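Local structure of cyclase (Uncultured organism, 5IBZ) at residues 45-57 / 311-323. The protein is an uncharacterised member of the putative cyclase family that probably has an arylformamidase-like activity. Residues are numbered along the deposited sequence; the frame is centred on the assembly and turned at random.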
# COMPACT_ATOMS: atom_id res chain seq x y z
N ARG B 45 -1.43 31.31 -26.25
CA ARG B 45 -0.85 31.93 -27.45
C ARG B 45 0.66 31.63 -27.56
O ARG B 45 1.27 31.84 -28.61
CB ARG B 45 -1.09 33.45 -27.44
CG ARG B 45 -2.57 33.86 -27.45
CD ARG B 45 -3.31 33.48 -28.74
NE ARG B 45 -3.70 32.08 -28.85
CZ ARG B 45 -4.67 31.48 -28.17
NH1 ARG B 45 -4.91 30.20 -28.39
NH2 ARG B 45 -5.38 32.12 -27.24
N LEU B 46 1.25 31.14 -26.47
CA LEU B 46 2.66 30.74 -26.51
C LEU B 46 2.87 29.37 -27.15
O LEU B 46 4.02 28.95 -27.37
CB LEU B 46 3.27 30.73 -25.11
CG LEU B 46 3.19 32.06 -24.39
CD1 LEU B 46 3.79 31.92 -22.99
CD2 LEU B 46 3.87 33.16 -25.18
N ILE B 47 1.79 28.66 -27.45
CA ILE B 47 1.88 27.37 -28.13
C ILE B 47 1.98 27.67 -29.63
O ILE B 47 0.98 27.81 -30.35
CB ILE B 47 0.70 26.44 -27.79
CG1 ILE B 47 0.66 26.19 -26.27
CG2 ILE B 47 0.84 25.11 -28.51
CD1 ILE B 47 -0.52 25.38 -25.78
N GLN B 48 3.22 27.78 -30.11
CA GLN B 48 3.52 28.21 -31.46
C GLN B 48 4.18 27.09 -32.29
O GLN B 48 4.04 27.05 -33.52
CB GLN B 48 4.43 29.44 -31.39
CG GLN B 48 3.74 30.61 -30.69
CD GLN B 48 4.67 31.71 -30.22
OE1 GLN B 48 5.87 31.70 -30.49
NE2 GLN B 48 4.10 32.69 -29.51
N THR B 49 4.94 26.24 -31.61
CA THR B 49 5.67 25.16 -32.27
C THR B 49 5.11 23.78 -31.97
O THR B 49 5.34 22.83 -32.72
CB THR B 49 7.16 25.15 -31.88
OG1 THR B 49 7.28 24.82 -30.49
CG2 THR B 49 7.81 26.48 -32.16
N GLY B 50 4.41 23.65 -30.84
CA GLY B 50 3.88 22.37 -30.39
C GLY B 50 4.89 21.43 -29.77
O GLY B 50 4.59 20.26 -29.55
N LYS B 51 6.11 21.92 -29.51
CA LYS B 51 7.10 21.16 -28.74
C LYS B 51 6.53 20.92 -27.35
O LYS B 51 5.86 21.80 -26.79
CB LYS B 51 8.43 21.90 -28.65
CG LYS B 51 9.16 22.06 -29.98
CD LYS B 51 10.59 22.58 -29.82
CE LYS B 51 10.59 24.02 -29.36
NZ LYS B 51 11.98 24.57 -29.39
N THR B 52 6.77 19.72 -26.84
CA THR B 52 6.31 19.33 -25.50
C THR B 52 7.44 18.71 -24.71
O THR B 52 8.28 17.98 -25.26
CB THR B 52 5.13 18.33 -25.56
OG1 THR B 52 5.49 17.16 -26.32
CG2 THR B 52 3.88 18.99 -26.15
N PHE B 53 7.43 18.98 -23.40
CA PHE B 53 8.41 18.42 -22.47
C PHE B 53 7.73 17.99 -21.18
O PHE B 53 7.02 18.77 -20.57
CB PHE B 53 9.50 19.45 -22.15
CG PHE B 53 10.22 19.93 -23.36
CD1 PHE B 53 11.31 19.25 -23.82
CD2 PHE B 53 9.77 21.03 -24.07
CE1 PHE B 53 11.97 19.67 -24.95
CE2 PHE B 53 10.45 21.44 -25.21
CZ PHE B 53 11.53 20.76 -25.63
N SER B 54 7.91 16.73 -20.79
CA SER B 54 7.50 16.28 -19.47
C SER B 54 8.52 16.71 -18.43
O SER B 54 9.70 16.43 -18.60
CB SER B 54 7.36 14.77 -19.42
OG SER B 54 7.31 14.32 -18.09
N LEU B 55 8.05 17.35 -17.36
CA LEU B 55 8.94 17.82 -16.31
C LEU B 55 8.86 16.92 -15.09
O LEU B 55 9.13 17.36 -13.97
CB LEU B 55 8.59 19.28 -15.94
CG LEU B 55 8.39 20.21 -17.14
CD1 LEU B 55 8.11 21.63 -16.65
CD2 LEU B 55 9.60 20.23 -18.05
N ALA B 56 8.49 15.67 -15.30
CA ALA B 56 8.44 14.69 -14.22
C ALA B 56 9.64 13.76 -14.18
O ALA B 56 10.20 13.41 -15.22
CB ALA B 56 7.16 13.87 -14.33
N ILE B 57 9.99 13.33 -12.99
CA ILE B 57 10.86 12.16 -12.83
C ILE B 57 9.99 10.90 -12.91
O ILE B 57 8.77 10.95 -12.69
CB ILE B 57 11.65 12.17 -11.51
CG1 ILE B 57 10.74 12.18 -10.28
CG2 ILE B 57 12.60 13.34 -11.49
CD1 ILE B 57 11.45 11.66 -9.02
N GLY B 311 -9.22 16.15 0.11
CA GLY B 311 -8.62 16.06 1.43
C GLY B 311 -7.14 15.77 1.45
O GLY B 311 -6.56 15.63 2.53
N ALA B 312 -6.51 15.70 0.28
CA ALA B 312 -5.07 15.48 0.23
C ALA B 312 -4.31 16.79 0.37
O ALA B 312 -4.82 17.87 0.04
CB ALA B 312 -4.68 14.78 -1.07
N VAL B 313 -3.07 16.68 0.85
CA VAL B 313 -2.26 17.86 1.11
C VAL B 313 -1.17 18.06 0.04
O VAL B 313 -0.25 18.86 0.21
CB VAL B 313 -1.62 17.81 2.52
CG1 VAL B 313 -2.70 17.70 3.57
CG2 VAL B 313 -0.63 16.69 2.67
N GLY B 314 -1.34 17.39 -1.10
CA GLY B 314 -0.47 17.56 -2.26
C GLY B 314 -0.83 16.50 -3.28
O GLY B 314 -1.76 15.72 -3.08
N SER B 315 -0.08 16.45 -4.36
CA SER B 315 -0.36 15.50 -5.42
C SER B 315 0.87 15.24 -6.27
O SER B 315 1.64 16.17 -6.52
CB SER B 315 -1.44 16.04 -6.33
OG SER B 315 -1.70 15.15 -7.39
N PRO B 316 1.02 14.00 -6.77
CA PRO B 316 1.93 13.77 -7.89
C PRO B 316 1.37 14.39 -9.14
O PRO B 316 0.18 14.71 -9.23
CB PRO B 316 2.01 12.24 -7.99
CG PRO B 316 0.83 11.75 -7.33
CD PRO B 316 0.39 12.76 -6.31
N LEU B 317 2.24 14.60 -10.11
CA LEU B 317 1.77 15.08 -11.40
C LEU B 317 2.81 14.83 -12.46
O LEU B 317 3.91 14.38 -12.18
CB LEU B 317 1.42 16.55 -11.33
CG LEU B 317 2.62 17.48 -11.22
CD1 LEU B 317 2.24 18.84 -11.86
CD2 LEU B 317 2.99 17.70 -9.79
N ASN B 318 2.39 15.09 -13.70
CA ASN B 318 3.28 15.08 -14.84
C ASN B 318 3.14 16.44 -15.52
O ASN B 318 2.32 16.62 -16.41
CB ASN B 318 2.94 13.94 -15.79
CG ASN B 318 3.86 13.89 -16.96
OD1 ASN B 318 4.87 14.59 -17.00
ND2 ASN B 318 3.51 13.09 -17.94
N PRO B 319 3.92 17.42 -15.07
CA PRO B 319 3.78 18.75 -15.70
C PRO B 319 4.27 18.73 -17.15
O PRO B 319 5.38 18.22 -17.38
CB PRO B 319 4.67 19.65 -14.84
CG PRO B 319 5.19 18.78 -13.72
CD PRO B 319 5.08 17.36 -14.18
N ILE B 320 3.48 19.26 -18.09
CA ILE B 320 3.91 19.36 -19.48
C ILE B 320 4.13 20.82 -19.87
O ILE B 320 3.20 21.62 -19.76
CB ILE B 320 2.88 18.75 -20.45
CG1 ILE B 320 2.45 17.35 -20.02
CG2 ILE B 320 3.46 18.71 -21.87
CD1 ILE B 320 3.58 16.32 -19.94
N ALA B 321 5.36 21.13 -20.28
CA ALA B 321 5.67 22.42 -20.89
C ALA B 321 5.36 22.33 -22.38
O ALA B 321 5.83 21.39 -23.05
CB ALA B 321 7.12 22.79 -20.66
N VAL B 322 4.58 23.29 -22.89
CA VAL B 322 4.20 23.32 -24.30
C VAL B 322 4.63 24.64 -24.92
O VAL B 322 4.31 25.71 -24.42
CB VAL B 322 2.67 23.15 -24.48
CG1 VAL B 322 2.33 22.90 -25.95
CG2 VAL B 322 2.15 22.01 -23.63
N LYS B 323 5.39 24.55 -26.00
CA LYS B 323 5.92 25.73 -26.68
C LYS B 323 5.40 25.85 -28.11
O LYS B 323 4.50 25.09 -28.46
CB LYS B 323 7.46 25.67 -26.64
CG LYS B 323 7.98 25.86 -25.22
CD LYS B 323 9.48 25.62 -25.10
CE LYS B 323 10.24 26.81 -25.65
NZ LYS B 323 11.70 26.69 -25.37
OXT LYS B 323 5.81 26.70 -28.92
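Ser54 OG donates to Asn318 OD1 at 2.7 Å, the hydroxyl lying tilted from the plane of the amide's carbonyl. Both groups reach the meeting point because each first torsion sets the polar branch anti to the backbone N (chi1 165° in Ser54, -179° in Asn318). An amide suits this place because its two ends do different work: ND2 turns to the backbone oxygens of Lys152 and Pro306 of the second subunit. Replacing Asn318 by a leucine would probably leave the Ser54 hydroxyl without this acceptor and those two carbonyls of the neighbouring subunit without this donor. Leu55 N bonds to Pro319 O at 2.8 Å, while Leu55 CB rests on the proline ring at CG. Strands 52-54 and 320-322 run antiparallel, with Phe53 and Ala321 as the hydrogen-bonded pair, and form one margin, within the chain, of the large mixed sheet, strand 320-322 lying between 52-54 and 299-303. The small Ala321 lets Leu55 CD1 come within 4.3 Å of its CB, on the face covered by helix 286-295. On the other face Ile320 sends CD1 over the CA and CB of Ser54. The chain's terminal carboxylate is gripped by the turn at 48-50: Lys323 OXT accepts from Gln48 N and, at 2.9 Å, from Thr49 N, and Lys323 O from Gly50 N. Arg297 adds a salt bridge to OXT. Thr49 OG1, held between its own N and carbonyl carbon (chi1 66°), makes a weak bond to OXT and accepts from Lys51 N in an ST turn. Branched Val322 fits its CG1 against CG1 and CG2 of Ile47, both at 3.7 Å. The ammonium groups of Lys51 and Lys323, 4.6 Å apart at NZ, share Asp291 and Asp295, whose carboxylates probably offset their like charge.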